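Side-chain contacts in Phthiocerol/phenolphthiocerol synthesis polyketide synthase type I PpsC (Mycobacterium tuberculosis, PDB 5NJI), which carries a dehydratase domain that probably removes water from 3-hydroxyacyl intermediates during phthiocerol lipid synthesis, captured here with a bound dodecenoyl-CoA: residues 195-200 with 236-241; 227-232 with 308-313; 102-105 with 109-112. The protein carries 1 engineered substitution. One frame throughout, in Å; residues are numbered along the deposited sequence. Where two conformers were deposited one is given.

Contact 1 (195-200 with 236-241); sequences VGLAVT and LGATRT. With 8Z2 (~{S}-[2-[3-[[(2~{R})-4-[[[(2~{R},3~{S},4~{R},5~{R})-5-(6-aminopurin-9-yl)-4-oxidanyl-3-phosphonooxy-oxolan-2-yl]methoxy-oxidanyl-phosphoryl]oxy-oxidanyl-phosphoryl]oxy-3,3-dimethyl-2-oxidanyl-butanoyl]amino]propanoylamino]ethyl] (~{E})-dodec-2-enethioate), chain B.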
# COMPACT_ATOMS: atom_id res chain seq x y z
N VAL A 195 6.19 -5.21 -15.48
CA VAL A 195 6.86 -5.93 -16.55
C VAL A 195 6.51 -5.40 -17.92
O VAL A 195 7.15 -5.81 -18.91
CB VAL A 195 6.59 -7.45 -16.48
CG1 VAL A 195 7.19 -7.99 -15.22
CG2 VAL A 195 5.11 -7.77 -16.54
N GLY A 196 5.56 -4.50 -18.02
CA GLY A 196 5.32 -3.76 -19.24
C GLY A 196 4.75 -2.41 -18.87
O GLY A 196 4.07 -2.27 -17.85
N LEU A 197 5.03 -1.41 -19.70
CA LEU A 197 4.73 -0.05 -19.30
C LEU A 197 4.48 0.79 -20.54
O LEU A 197 5.13 0.59 -21.56
CB LEU A 197 5.90 0.49 -18.46
CG LEU A 197 5.76 1.79 -17.70
CD1 LEU A 197 4.57 1.74 -16.74
CD2 LEU A 197 7.04 2.04 -16.93
N ALA A 198 3.51 1.71 -20.43
CA ALA A 198 3.19 2.67 -21.47
C ALA A 198 2.59 3.90 -20.81
O ALA A 198 2.15 3.85 -19.66
CB ALA A 198 2.23 2.08 -22.50
N VAL A 199 2.60 5.02 -21.53
CA VAL A 199 1.98 6.25 -21.05
C VAL A 199 1.18 6.84 -22.20
O VAL A 199 1.64 6.87 -23.34
CB VAL A 199 3.01 7.25 -20.51
CG1 VAL A 199 3.99 7.68 -21.60
CG2 VAL A 199 2.32 8.46 -19.89
N THR A 200 -0.03 7.31 -21.89
CA THR A 200 -0.90 7.86 -22.92
C THR A 200 -0.52 9.30 -23.22
O THR A 200 0.29 9.93 -22.54
CB THR A 200 -2.37 7.79 -22.49
OG1 THR A 200 -2.63 8.75 -21.46
CG2 THR A 200 -2.75 6.40 -22.01
N LEU A 236 2.51 5.22 -10.93
CA LEU A 236 2.44 6.67 -10.88
C LEU A 236 3.77 7.30 -11.26
O LEU A 236 3.80 8.44 -11.73
CB LEU A 236 2.02 7.13 -9.50
CG LEU A 236 0.61 6.69 -9.12
CD1 LEU A 236 0.36 7.03 -7.65
CD2 LEU A 236 -0.48 7.32 -10.00
N GLY A 237 4.86 6.55 -11.12
CA GLY A 237 6.19 7.00 -11.50
C GLY A 237 6.39 7.15 -12.99
O GLY A 237 7.40 7.74 -13.40
N ALA A 238 5.48 6.64 -13.80
CA ALA A 238 5.60 6.73 -15.25
C ALA A 238 4.65 7.76 -15.85
O ALA A 238 4.65 7.92 -17.07
CB ALA A 238 5.35 5.37 -15.89
N THR A 239 3.87 8.45 -15.03
CA THR A 239 2.98 9.49 -15.55
C THR A 239 3.79 10.68 -16.06
O THR A 239 4.95 10.88 -15.71
CB THR A 239 2.00 9.97 -14.49
OG1 THR A 239 2.74 10.45 -13.36
CG2 THR A 239 1.05 8.83 -14.08
N ARG A 240 3.14 11.50 -16.89
CA ARG A 240 3.79 12.72 -17.37
C ARG A 240 4.22 13.61 -16.21
O ARG A 240 5.32 14.16 -16.21
CB ARG A 240 2.87 13.48 -18.32
CG ARG A 240 3.56 14.70 -18.95
CD ARG A 240 2.98 15.05 -20.31
NE ARG A 240 1.52 15.12 -20.29
CZ ARG A 240 0.78 15.64 -21.26
NH1 ARG A 240 1.36 16.16 -22.34
NH2 ARG A 240 -0.54 15.65 -21.15
N THR A 241 3.35 13.77 -15.21
CA THR A 241 3.72 14.59 -14.06
C THR A 241 4.98 14.06 -13.40
O THR A 241 5.87 14.84 -13.02
CB THR A 241 2.56 14.62 -13.06
OG1 THR A 241 1.42 15.20 -13.68
CG2 THR A 241 2.90 15.43 -11.83
C2 8Z2 B . -2.69 14.16 12.60
C4 8Z2 B . -0.56 15.09 12.31
C5 8Z2 B . -0.44 15.21 13.62
C6 8Z2 B . -1.42 14.84 14.42
C8 8Z2 B . 1.35 15.97 12.79
C10 8Z2 B . 6.61 8.63 -7.87
C11 8Z2 B . 6.05 9.80 -8.59
C12 8Z2 B . 7.05 10.89 -8.64
N9 8Z2 B . 0.58 15.51 11.80
N7 8Z2 B . 0.73 15.72 13.90
N3 8Z2 B . -1.67 14.56 11.77
N1 8Z2 B . -2.55 14.32 13.94
N6 8Z2 B . -1.16 15.02 15.69
C1' 8Z2 B . 0.35 15.33 10.23
C2' 8Z2 B . -0.40 16.58 9.96
O2' 8Z2 B . -1.44 16.00 9.18
C3' 8Z2 B . 0.71 17.51 9.26
O3' 8Z2 B . 0.29 18.90 9.39
C4' 8Z2 B . 0.90 16.47 7.97
O4' 8Z2 B . 1.10 15.23 8.80
C5' 8Z2 B . 2.01 16.47 6.94
O5' 8Z2 B . 3.29 16.28 7.42
P1 8Z2 B . 3.99 17.09 8.44
O11 8Z2 B . 3.56 16.35 9.62
O12 8Z2 B . 3.49 18.46 8.70
O6 8Z2 B . 5.69 17.09 8.27
P2 8Z2 B . 6.61 16.23 9.27
O21 8Z2 B . 5.84 15.75 10.58
O22 8Z2 B . 7.87 16.58 9.79
O7 8Z2 B . 6.82 15.03 8.18
CPA 8Z2 B . 6.52 15.01 6.78
CPB 8Z2 B . 6.95 13.59 6.33
CP8 8Z2 B . 6.18 12.59 7.21
CP7 8Z2 B . 6.64 13.33 4.89
CP9 8Z2 B . 8.45 13.45 6.56
OP3 8Z2 B . 4.85 12.83 6.98
CP6 8Z2 B . 6.50 11.10 6.94
OP2 8Z2 B . 7.60 10.72 7.10
NP2 8Z2 B . 5.48 10.28 6.72
CP5 8Z2 B . 5.56 8.85 6.51
CP4 8Z2 B . 5.65 8.55 5.03
CP3 8Z2 B . 5.75 7.02 4.85
OP1 8Z2 B . 6.17 6.35 5.73
NP1 8Z2 B . 5.38 6.51 3.71
CP2 8Z2 B . 5.39 5.10 3.45
CP1 8Z2 B . 6.76 4.59 3.19
S 8Z2 B . 7.42 5.25 1.63
P3 8Z2 B . 0.15 19.47 11.05
O31 8Z2 B . 1.54 18.80 11.74
O32 8Z2 B . -0.84 18.89 11.86
O33 8Z2 B . 0.16 20.90 11.35
CA1 8Z2 B . 6.62 4.45 0.59
CA2 8Z2 B . 6.97 4.72 -0.83
OA1 8Z2 B . 5.77 3.63 0.77
CA3 8Z2 B . 6.19 4.01 -1.87
CA4 8Z2 B . 6.51 4.33 -3.27
CA5 8Z2 B . 5.51 3.76 -4.25
CA6 8Z2 B . 5.88 4.18 -5.67
CA7 8Z2 B . 5.48 5.64 -5.94
CA8 8Z2 B . 6.21 6.24 -7.13
CA9 8Z2 B . 5.60 7.56 -7.67

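Contact 2 (227-232 with 308-313); sequences VMMDIA and LVVDEV. With 8Z2 (~{S}-[2-[3-[[(2~{R})-4-[[[(2~{R},3~{S},4~{R},5~{R})-5-(6-aminopurin-9-yl)-4-oxidanyl-3-phosphonooxy-oxolan-2-yl]methoxy-oxidanyl-phosphoryl]oxy-oxidanyl-phosphoryl]oxy-3,3-dimethyl-2-oxidanyl-butanoyl]amino]propanoylamino]ethyl] (~{E})-dodec-2-enethioate), chain B.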
# COMPACT_ATOMS: atom_id res chain seq x y z
N VAL A 227 2.69 -5.94 -1.27
CA VAL A 227 3.70 -5.81 -2.34
C VAL A 227 2.96 -5.53 -3.64
O VAL A 227 3.29 -4.76 -4.44
CB VAL A 227 4.60 -7.08 -2.54
CG1 VAL A 227 5.54 -6.92 -3.67
CG2 VAL A 227 5.25 -7.45 -1.23
N MET A 228 1.87 -6.25 -3.82
CA MET A 228 0.98 -5.97 -4.97
C MET A 228 0.28 -4.42 -5.20
O MET A 228 0.36 -3.77 -6.12
CB MET A 228 -0.17 -7.01 -5.22
CG MET A 228 -0.77 -6.97 -6.58
SD MET A 228 0.41 -7.82 -7.69
CE MET A 228 -0.51 -8.25 -9.11
N MET A 229 -0.14 -3.98 -4.01
CA MET A 229 -0.59 -2.62 -3.87
C MET A 229 0.61 -1.67 -4.20
O MET A 229 0.46 -0.76 -4.89
CB MET A 229 -1.17 -2.23 -2.49
CG MET A 229 -1.57 -0.79 -2.40
SD MET A 229 -2.47 -0.60 -0.88
CE MET A 229 -2.67 1.15 -0.85
N ASP A 230 1.79 -1.92 -3.63
CA ASP A 230 2.91 -1.05 -3.94
C ASP A 230 3.23 -1.07 -5.43
O ASP A 230 3.51 -0.02 -6.02
CB ASP A 230 4.15 -1.44 -3.13
CG ASP A 230 5.25 -0.40 -3.25
OD1 ASP A 230 5.14 0.65 -2.58
OD2 ASP A 230 6.21 -0.60 -4.04
N ILE A 231 3.21 -2.26 -6.05
CA ILE A 231 3.47 -2.38 -7.49
C ILE A 231 2.47 -1.54 -8.27
O ILE A 231 2.83 -0.81 -9.19
CB ILE A 231 3.44 -3.86 -7.92
CG1 ILE A 231 4.66 -4.60 -7.39
CG2 ILE A 231 3.38 -3.99 -9.45
CD1 ILE A 231 4.47 -6.13 -7.34
N ALA A 232 1.20 -1.61 -7.88
CA ALA A 232 0.20 -0.76 -8.53
C ALA A 232 0.55 0.72 -8.39
O ALA A 232 0.44 1.48 -9.36
CB ALA A 232 -1.18 -1.03 -7.95
N LEU A 308 -8.57 -3.49 -7.07
CA LEU A 308 -8.11 -2.46 -6.14
C LEU A 308 -8.37 -1.12 -6.80
O LEU A 308 -7.95 -0.90 -7.94
CB LEU A 308 -6.62 -2.61 -5.83
CG LEU A 308 -6.01 -1.52 -4.96
CD1 LEU A 308 -6.51 -1.65 -3.55
CD2 LEU A 308 -4.50 -1.59 -5.01
N VAL A 309 -9.03 -0.21 -6.10
CA VAL A 309 -9.17 1.16 -6.56
C VAL A 309 -8.70 2.06 -5.43
O VAL A 309 -9.26 1.99 -4.33
CB VAL A 309 -10.62 1.52 -6.95
CG1 VAL A 309 -10.75 3.00 -7.30
CG2 VAL A 309 -11.07 0.65 -8.10
N VAL A 310 -7.68 2.88 -5.69
CA VAL A 310 -7.25 3.90 -4.73
C VAL A 310 -7.70 5.26 -5.27
O VAL A 310 -7.17 5.74 -6.28
CB VAL A 310 -5.74 3.88 -4.52
CG1 VAL A 310 -5.34 4.91 -3.48
CG2 VAL A 310 -5.30 2.51 -4.11
N ASP A 311 -8.66 5.89 -4.58
CA ASP A 311 -9.23 7.15 -5.06
C ASP A 311 -8.22 8.29 -4.98
O ASP A 311 -8.15 9.13 -5.89
CB ASP A 311 -10.48 7.53 -4.24
CG ASP A 311 -11.67 6.59 -4.44
OD1 ASP A 311 -11.75 5.84 -5.44
OD2 ASP A 311 -12.58 6.64 -3.58
N GLU A 312 -7.48 8.39 -3.87
CA GLU A 312 -6.45 9.41 -3.72
C GLU A 312 -5.22 8.82 -3.05
O GLU A 312 -5.32 8.22 -1.97
CB GLU A 312 -6.92 10.59 -2.86
CG GLU A 312 -8.08 11.36 -3.44
CD GLU A 312 -8.57 12.47 -2.52
OE1 GLU A 312 -7.99 12.64 -1.43
OE2 GLU A 312 -9.52 13.18 -2.89
N VAL A 313 -4.07 9.05 -3.66
CA VAL A 313 -2.80 8.83 -2.99
C VAL A 313 -2.08 10.17 -3.01
O VAL A 313 -1.74 10.69 -4.09
CB VAL A 313 -1.97 7.71 -3.62
CG1 VAL A 313 -1.85 7.88 -5.09
CG2 VAL A 313 -0.57 7.61 -2.96
C2 8Z2 B . -2.69 14.16 12.60
C4 8Z2 B . -0.56 15.09 12.31
C5 8Z2 B . -0.44 15.21 13.62
C6 8Z2 B . -1.42 14.84 14.42
C8 8Z2 B . 1.35 15.97 12.79
C10 8Z2 B . 6.61 8.63 -7.87
C11 8Z2 B . 6.05 9.80 -8.59
C12 8Z2 B . 7.05 10.89 -8.64
N9 8Z2 B . 0.58 15.51 11.80
N7 8Z2 B . 0.73 15.72 13.90
N3 8Z2 B . -1.67 14.56 11.77
N1 8Z2 B . -2.55 14.32 13.94
N6 8Z2 B . -1.16 15.02 15.69
C1' 8Z2 B . 0.35 15.33 10.23
C2' 8Z2 B . -0.40 16.58 9.96
O2' 8Z2 B . -1.44 16.00 9.18
C3' 8Z2 B . 0.71 17.51 9.26
O3' 8Z2 B . 0.29 18.90 9.39
C4' 8Z2 B . 0.90 16.47 7.97
O4' 8Z2 B . 1.10 15.23 8.80
C5' 8Z2 B . 2.01 16.47 6.94
O5' 8Z2 B . 3.29 16.28 7.42
P1 8Z2 B . 3.99 17.09 8.44
O11 8Z2 B . 3.56 16.35 9.62
O12 8Z2 B . 3.49 18.46 8.70
O6 8Z2 B . 5.69 17.09 8.27
P2 8Z2 B . 6.61 16.23 9.27
O21 8Z2 B . 5.84 15.75 10.58
O22 8Z2 B . 7.87 16.58 9.79
O7 8Z2 B . 6.82 15.03 8.18
CPA 8Z2 B . 6.52 15.01 6.78
CPB 8Z2 B . 6.95 13.59 6.33
CP8 8Z2 B . 6.18 12.59 7.21
CP7 8Z2 B . 6.64 13.33 4.89
CP9 8Z2 B . 8.45 13.45 6.56
OP3 8Z2 B . 4.85 12.83 6.98
CP6 8Z2 B . 6.50 11.10 6.94
OP2 8Z2 B . 7.60 10.72 7.10
NP2 8Z2 B . 5.48 10.28 6.72
CP5 8Z2 B . 5.56 8.85 6.51
CP4 8Z2 B . 5.65 8.55 5.03
CP3 8Z2 B . 5.75 7.02 4.85
OP1 8Z2 B . 6.17 6.35 5.73
NP1 8Z2 B . 5.38 6.51 3.71
CP2 8Z2 B . 5.39 5.10 3.45
CP1 8Z2 B . 6.76 4.59 3.19
S 8Z2 B . 7.42 5.25 1.63
P3 8Z2 B . 0.15 19.47 11.05
O31 8Z2 B . 1.54 18.80 11.74
O32 8Z2 B . -0.84 18.89 11.86
O33 8Z2 B . 0.16 20.90 11.35
CA1 8Z2 B . 6.62 4.45 0.59
CA2 8Z2 B . 6.97 4.72 -0.83
OA1 8Z2 B . 5.77 3.63 0.77
CA3 8Z2 B . 6.19 4.01 -1.87
CA4 8Z2 B . 6.51 4.33 -3.27
CA5 8Z2 B . 5.51 3.76 -4.25
CA6 8Z2 B . 5.88 4.18 -5.67
CA7 8Z2 B . 5.48 5.64 -5.94
CA8 8Z2 B . 6.21 6.24 -7.13
CA9 8Z2 B . 5.60 7.56 -7.67

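Contact 3 (102-105 with 109-112); sequences QMLH and GTVL. With 8Z2 (~{S}-[2-[3-[[(2~{R})-4-[[[(2~{R},3~{S},4~{R},5~{R})-5-(6-aminopurin-9-yl)-4-oxidanyl-3-phosphonooxy-oxolan-2-yl]methoxy-oxidanyl-phosphoryl]oxy-oxidanyl-phosphoryl]oxy-3,3-dimethyl-2-oxidanyl-butanoyl]amino]propanoylamino]ethyl] (~{E})-dodec-2-enethioate), chain B.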
# COMPACT_ATOMS: atom_id res chain seq x y z
N GLN A 102 4.95 8.97 10.18
CA GLN A 102 6.37 8.83 10.39
C GLN A 102 6.92 7.55 9.81
O GLN A 102 6.38 6.55 10.00
CB GLN A 102 6.72 8.95 11.89
CG GLN A 102 8.22 8.86 12.15
CD GLN A 102 8.64 9.20 13.59
OE1 GLN A 102 7.95 9.92 14.25
NE2 GLN A 102 9.78 8.72 14.04
N MET A 103 7.97 7.67 9.08
CA MET A 103 8.56 6.50 8.45
C MET A 103 9.04 5.52 9.51
O MET A 103 9.54 5.93 10.57
CB MET A 103 9.73 6.89 7.56
CG MET A 103 9.40 7.04 6.12
SD MET A 103 10.90 7.20 5.14
CE MET A 103 10.22 8.14 3.77
N LEU A 104 8.90 4.24 9.23
CA LEU A 104 9.34 3.18 10.14
C LEU A 104 10.56 2.48 9.56
O LEU A 104 10.48 1.82 8.51
CB LEU A 104 8.23 2.17 10.40
CG LEU A 104 8.62 0.95 11.26
CD1 LEU A 104 9.38 1.36 12.51
CD2 LEU A 104 7.38 0.17 11.61
N HIS A 105 11.69 2.60 10.26
CA HIS A 105 12.92 1.90 9.93
C HIS A 105 12.85 0.52 10.57
O HIS A 105 12.75 0.40 11.80
CB HIS A 105 14.11 2.73 10.43
CG HIS A 105 15.46 2.10 10.31
ND1 HIS A 105 15.85 1.27 9.28
CD2 HIS A 105 16.56 2.24 11.09
CE1 HIS A 105 17.11 0.91 9.45
NE2 HIS A 105 17.56 1.49 10.54
N GLY A 109 14.34 -6.65 16.19
CA GLY A 109 13.66 -6.40 17.44
C GLY A 109 12.60 -5.33 17.39
O GLY A 109 12.11 -4.93 18.45
N THR A 110 12.21 -4.87 16.21
CA THR A 110 11.10 -3.93 16.11
C THR A 110 9.79 -4.59 16.53
O THR A 110 9.51 -5.73 16.16
CB THR A 110 10.99 -3.41 14.67
OG1 THR A 110 12.12 -2.57 14.38
CG2 THR A 110 9.74 -2.55 14.48
N VAL A 111 9.01 -3.88 17.34
CA VAL A 111 7.71 -4.38 17.78
C VAL A 111 6.65 -3.38 17.33
O VAL A 111 6.66 -2.21 17.77
CB VAL A 111 7.65 -4.62 19.29
CG1 VAL A 111 6.24 -5.07 19.69
CG2 VAL A 111 8.67 -5.69 19.64
N LEU A 112 5.75 -3.84 16.47
CA LEU A 112 4.70 -3.01 15.92
C LEU A 112 3.46 -3.21 16.77
O LEU A 112 3.07 -4.35 17.01
CB LEU A 112 4.42 -3.39 14.47
CG LEU A 112 3.64 -2.37 13.65
CD1 LEU A 112 4.47 -1.15 13.45
CD2 LEU A 112 3.27 -2.95 12.31
C2 8Z2 B . -2.69 14.16 12.60
C4 8Z2 B . -0.56 15.09 12.31
C5 8Z2 B . -0.44 15.21 13.62
C6 8Z2 B . -1.42 14.84 14.42
C8 8Z2 B . 1.35 15.97 12.79
C10 8Z2 B . 6.61 8.63 -7.87
C11 8Z2 B . 6.05 9.80 -8.59
C12 8Z2 B . 7.05 10.89 -8.64
N9 8Z2 B . 0.58 15.51 11.80
N7 8Z2 B . 0.73 15.72 13.90
N3 8Z2 B . -1.67 14.56 11.77
N1 8Z2 B . -2.55 14.32 13.94
N6 8Z2 B . -1.16 15.02 15.69
C1' 8Z2 B . 0.35 15.33 10.23
C2' 8Z2 B . -0.40 16.58 9.96
O2' 8Z2 B . -1.44 16.00 9.18
C3' 8Z2 B . 0.71 17.51 9.26
O3' 8Z2 B . 0.29 18.90 9.39
C4' 8Z2 B . 0.90 16.47 7.97
O4' 8Z2 B . 1.10 15.23 8.80
C5' 8Z2 B . 2.01 16.47 6.94
O5' 8Z2 B . 3.29 16.28 7.42
P1 8Z2 B . 3.99 17.09 8.44
O11 8Z2 B . 3.56 16.35 9.62
O12 8Z2 B . 3.49 18.46 8.70
O6 8Z2 B . 5.69 17.09 8.27
P2 8Z2 B . 6.61 16.23 9.27
O21 8Z2 B . 5.84 15.75 10.58
O22 8Z2 B . 7.87 16.58 9.79
O7 8Z2 B . 6.82 15.03 8.18
CPA 8Z2 B . 6.52 15.01 6.78
CPB 8Z2 B . 6.95 13.59 6.33
CP8 8Z2 B . 6.18 12.59 7.21
CP7 8Z2 B . 6.64 13.33 4.89
CP9 8Z2 B . 8.45 13.45 6.56
OP3 8Z2 B . 4.85 12.83 6.98
CP6 8Z2 B . 6.50 11.10 6.94
OP2 8Z2 B . 7.60 10.72 7.10
NP2 8Z2 B . 5.48 10.28 6.72
CP5 8Z2 B . 5.56 8.85 6.51
CP4 8Z2 B . 5.65 8.55 5.03
CP3 8Z2 B . 5.75 7.02 4.85
OP1 8Z2 B . 6.17 6.35 5.73
NP1 8Z2 B . 5.38 6.51 3.71
CP2 8Z2 B . 5.39 5.10 3.45
CP1 8Z2 B . 6.76 4.59 3.19
S 8Z2 B . 7.42 5.25 1.63
P3 8Z2 B . 0.15 19.47 11.05
O31 8Z2 B . 1.54 18.80 11.74
O32 8Z2 B . -0.84 18.89 11.86
O33 8Z2 B . 0.16 20.90 11.35
CA1 8Z2 B . 6.62 4.45 0.59
CA2 8Z2 B . 6.97 4.72 -0.83
OA1 8Z2 B . 5.77 3.63 0.77
CA3 8Z2 B . 6.19 4.01 -1.87
CA4 8Z2 B . 6.51 4.33 -3.27
CA5 8Z2 B . 5.51 3.76 -4.25
CA6 8Z2 B . 5.88 4.18 -5.67
CA7 8Z2 B . 5.48 5.64 -5.94
CA8 8Z2 B . 6.21 6.24 -7.13
CA9 8Z2 B . 5.60 7.56 -7.67
O HOH W 1 12.53 0.06 14.58

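Contact 1 (195-200 with 236-241)
Leu236 O is gripped twice by Thr239, and the short turn so closed presents Ala238 to Leu197 and Val199. Thr239 OG1 lies 2.8 Å from Leu236 O, tilted 17° from the carbonyl plane. Thr239 N gives the second bond, at 3.3 Å to Leu236 O. The same hydroxyl caps the next helix at Ala242 N, so one side chain ties the 3-10 turn to the start of helix 240-246. Across the contact, the methyl of Ala238 sits against the fork of Leu197. Ala238 CB is 3.8 Å from Leu197 CD1 and 3.9 Å from Leu197 CD2. CG of Leu197 stands anti to the backbone N (chi1 -169°), which carries the fork toward the turn. Two residues on, Val199 also points across. Its CG2 meets Ala238 O at 3.7 Å, a van der Waals touch of a methyl on a carbonyl oxygen. On the ligand side, Gly237 N is 3.7 Å from CA9 of the bound acyl chain, and Leu236 CB also lies close to CA9. Strand 194-200, next to the outermost strand 168-171, thus packs on a helix-to-helix linker with an N-cap, and that linker borders the distal part of the acyl pocket.

Contact 2 (227-232 with 308-313)
Met229 and Leu308 carry this wholly apolar contact, their side chains crossing at about a right angle. Leu308 CD2 comes against the root of the methionine, 4.0 Å from Met229 CG. The same methyl also approaches the next helical turn, 4.5 Å from Ala232 CB. Met229 is fully extended, with CG anti to the backbone N (chi1 178°). The extended chain crosses Leu308 and carries Met229 CE on to Val310 CG2, at 4.4 Å. These are looser touches than the first. Phe267 and Leu224 also touch Met229, while Leu299 and Val270 flank Leu308. Helix 227-232 crosses strand 308-310 at -55°, with their axes 10.4 Å apart. This fits a hot-dog unit of the double hot-dog fold of polyketide synthase dehydratases, a helix wrapped by antiparallel strands. The two aspartates find partners outside the segments. Asp230 OD2 is bonded to Gln234 NE2, one turn on, and has a weak hydrogen bond to His187 NE2. Asp311, at the corner where the chain turns between its two strand pieces, is bonded through OD2 to His271 NE2. Ligand contact comes from the helix: Asp230 OD1 lies 3.5 Å from CA5 of the acyl chain and 3.6 Å from CA3.

Contact 3 (102-105 with 109-112)
A water links His105 to Thr110 where the two segments do not bond directly. The gap from His105 O to Thr110 OG1 is 4.0 Å. The water fills the role of go-between by donating to both. It lies 2.8 Å from His105 O and 2.7 Å from Thr110 OG1. The hydroxyl is held from a second quarter as well, since Thr110 OG1 is hydrogen-bonded to Thr107 O within the intervening turn. The two bonds probably help to hold the threonine's rotation, with OG1 anti to the carbonyl carbon, beside the backbone N (chi1 -69°). The rest of the contact is apolar and rests on Leu104. Its two methyls divide the work. Leu104 CD2 meets Leu112 CD1 at 3.7 Å, while Leu104 CD1 lies 4.4 Å from Thr110 CG2. The leucines meet at a slant; the Leu112 side chain sets out to one side, and its end comes closer to Leu104. The residues just before Leu104 line the ligand pocket. Met103 CG is 3.3 Å from OP1 of the pantetheine arm, and Gln102 N is 3.7 Å from CP5. Both belong to the pocket of the bound acyl-CoA. His105 ND1 is hydrogen-bonded to Val66 O, which ties the middle of the loop to Val66. Leu104 packs on Tyr73 and Leu112 on Ile76, both of helix 70-84, and both leucines touch Thr129 of strand 122-130. The backbone of Leu104 bonds with Leu68, while strand 110-118 pairs with strands 44-50 and 122-130.

From the N terminus, contact 3 comes first. It closes the loop that joins strand 93-100 to strand 110-118; three residues separate its segments. Contacts 1 and 2 follow in the second half of the chain, and there they cross: 195-200, 227-232, 236-241 and 308-313 alternate. Contact 1 ties strand 194-200 to the linker behind helix 226-234. Contact 2 ties that helix to strand 306-317, near the centre of the chain. The two meet directly, with Leu236 CD1 3.5 Å from Val313 CG1. Contact 3 lies apart, its nearest atoms about 11 Å from contact 2. The ligand bridges all three, from its pantetheine arm at contact 3 to its acyl chain at contacts 2 and 1.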